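Local coordinates for protein pectate lyase (Cellvibrio cellulosa, PDB 1GXM) that cleaves polygalacturonic acid (pectate) by anti-beta-elimination, as the catalytic module of a longer family 10 polysaccharide lyase, at residues W50-D55 / S68-N73. Numbering follows the deposited sequence.
Sequences WPKNLD and SGTIDN
K52 turns its CG in between its own backbone N and carbonyl carbon (chi1 63°), then runs fully extended to meet D72, whose CG stands anti to its backbone N (chi1 -169°), at an ST turn of this helix-rich pectic acid lyase module. The two side chains cross at a slant, and K52 NZ reaches D72 OD2 nearly along the C-O axis, a salt bridge of 2.9 Å. The turn starts at the last residue of strand 69-70: T70 OG1 accepts from D72 N at 3.0 Å and is also hydrogen-bonded to the carbonyl of Q118, just ahead of the antiparallel partner strand 119-120. This fixes the backbone N of D72, from which the side chain reaches toward K52. The other branch of T70, CG2, lies 3.7 Å from K52 CB, so the methyl packs against the start of the lysine side chain. Deeper in, T70 N donates to W50 O at 3.0 Å, which ties the loop after helix 37-42 to the strand; the W50 indole heads the other way, its NE1 hydrogen-bonded to V40 O and its ring touching helices 77-90 and 93-109. At the exposed end a water accepts from N53 N and donates to N73 O, a second link between the backbones. Beside it the two asparagine side chains meet tip to tip, their amide planes 69° apart, and N73 ND2 approaches N53 OD1 almost head-on, at a short 2.6 Å.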
loop_
_atom_site.group_PDB
_atom_site.type_symbol
_atom_site.label_atom_id
_atom_site.label_comp_id
_atom_site.label_asym_id
_atom_site.label_seq_id
_atom_site.Cartn_x
_atom_site.Cartn_y
_atom_site.Cartn_z
ATOM N N TRP A 50 -13.152 3.900 -8.265
ATOM C CA TRP A 50 -13.598 5.166 -7.732
ATOM C C TRP A 50 -12.552 6.238 -7.927
ATOM O O TRP A 50 -11.358 5.952 -7.963
ATOM C CB TRP A 50 -13.857 5.105 -6.237
ATOM C CG TRP A 50 -15.218 4.581 -5.863
ATOM C CD1 TRP A 50 -16.271 5.319 -5.467
ATOM C CD2 TRP A 50 -15.644 3.210 -5.806
ATOM N NE1 TRP A 50 -17.339 4.508 -5.185
ATOM C CE2 TRP A 50 -16.984 3.207 -5.384
ATOM C CE3 TRP A 50 -15.037 1.984 -6.098
ATOM C CZ2 TRP A 50 -17.709 2.044 -5.219
ATOM C CZ3 TRP A 50 -15.758 0.828 -5.898
ATOM C CH2 TRP A 50 -17.081 0.870 -5.480
ATOM N N PRO A 51 -13.001 7.480 -8.003
ATOM C CA PRO A 51 -12.076 8.611 -7.959
ATOM C C PRO A 51 -11.655 8.787 -6.508
ATOM O O PRO A 51 -12.293 8.255 -5.595
ATOM C CB PRO A 51 -12.930 9.792 -8.434
ATOM C CG PRO A 51 -14.227 9.254 -8.779
ATOM C CD PRO A 51 -14.398 7.935 -8.074
ATOM N N LYS A 52 -10.589 9.531 -6.279
ATOM C CA LYS A 52 -10.160 9.784 -4.908
ATOM C C LYS A 52 -10.769 11.050 -4.326
ATOM O O LYS A 52 -11.333 11.874 -5.050
ATOM C CB LYS A 52 -8.641 9.856 -4.796
ATOM C CG LYS A 52 -8.018 10.977 -5.567
ATOM C CD LYS A 52 -6.558 11.087 -5.252
ATOM C CE LYS A 52 -5.895 12.207 -5.991
ATOM N NZ LYS A 52 -4.452 12.245 -5.614
ATOM N N ASN A 53 -10.660 11.162 -3.009
ATOM C CA ASN A 53 -10.868 12.411 -2.270
ATOM C C ASN A 53 -12.312 12.894 -2.214
ATOM O O ASN A 53 -12.562 14.064 -1.947
ATOM C CB ASN A 53 -9.990 13.543 -2.831
ATOM C CG ASN A 53 -8.509 13.257 -2.726
ATOM O OD1 ASN A 53 -8.071 12.391 -1.972
ATOM N ND2 ASN A 53 -7.726 14.001 -3.491
ATOM N N LEU A 54 -13.264 12.007 -2.455
ATOM C CA LEU A 54 -14.672 12.371 -2.308
ATOM C C LEU A 54 -15.072 12.319 -0.835
ATOM O O LEU A 54 -14.750 11.365 -0.133
ATOM C CB LEU A 54 -15.556 11.443 -3.134
ATOM C CG LEU A 54 -15.356 11.600 -4.651
ATOM C CD1 LEU A 54 -15.843 10.366 -5.392
ATOM C CD2 LEU A 54 -16.069 12.856 -5.174
ATOM N N ASP A 55 -15.785 13.349 -0.388
ATOM C CA ASP A 55 -16.193 13.462 1.014
ATOM C C ASP A 55 -17.543 12.776 1.209
ATOM O O ASP A 55 -18.578 13.433 1.273
ATOM C CB ASP A 55 -16.272 14.942 1.404
ATOM C CG ASP A 55 -16.406 15.159 2.910
ATOM O OD1 ASP A 55 -16.536 14.179 3.686
ATOM O OD2 ASP A 55 -16.417 16.315 3.397
ATOM N N SER A 68 -10.931 7.708 -14.968
ATOM C CA SER A 68 -10.098 6.647 -14.442
ATOM C C SER A 68 -10.396 6.435 -12.966
ATOM O O SER A 68 -10.702 7.366 -12.229
ATOM C CB SER A 68 -8.631 6.966 -14.614
ATOM O OG SER A 68 -8.291 6.953 -15.971
ATOM N N GLY A 69 -10.361 5.178 -12.565
ATOM C CA GLY A 69 -10.356 4.824 -11.165
ATOM C C GLY A 69 -8.960 4.965 -10.607
ATOM O O GLY A 69 -7.994 5.033 -11.339
ATOM N N THR A 70 -8.878 5.003 -9.296
ATOM C CA THR A 70 -7.606 5.114 -8.637
ATOM C C THR A 70 -7.557 4.301 -7.374
ATOM O O THR A 70 -8.569 4.022 -6.750
ATOM C CB THR A 70 -7.265 6.590 -8.370
ATOM O OG1 THR A 70 -5.935 6.694 -7.840
ATOM C CG2 THR A 70 -8.148 7.220 -7.344
ATOM N N ILE A 71 -6.338 3.902 -7.019
ATOM C CA ILE A 71 -6.063 3.288 -5.726
ATOM C C ILE A 71 -5.248 4.221 -4.829
ATOM O O ILE A 71 -4.733 3.809 -3.795
ATOM C CB ILE A 71 -5.369 1.933 -5.894
ATOM C CG1 ILE A 71 -4.097 2.052 -6.702
ATOM C CG2 ILE A 71 -6.319 0.955 -6.559
ATOM C CD1 ILE A 71 -3.208 0.822 -6.615
ATOM N N ASP A 72 -5.163 5.484 -5.204
ATOM C CA ASP A 72 -4.523 6.463 -4.346
ATOM C C ASP A 72 -5.448 6.862 -3.210
ATOM O O ASP A 72 -6.665 6.854 -3.341
ATOM C CB ASP A 72 -4.117 7.672 -5.140
ATOM C CG ASP A 72 -3.209 8.596 -4.365
ATOM O OD1 ASP A 72 -2.460 8.139 -3.462
ATOM O OD2 ASP A 72 -3.235 9.794 -4.609
ATOM N N ASN A 73 -4.849 7.221 -2.082
ATOM C CA ASN A 73 -5.619 7.707 -0.933
ATOM C C ASN A 73 -6.764 6.766 -0.547
ATOM O O ASN A 73 -7.860 7.221 -0.209
ATOM C CB ASN A 73 -6.117 9.134 -1.169
ATOM C CG ASN A 73 -6.453 9.864 0.135
ATOM O OD1 ASN A 73 -5.962 9.496 1.207
ATOM N ND2 ASN A 73 -7.280 10.908 0.039
HETATM O O HOH W 1 -9.881 8.627 -1.686
#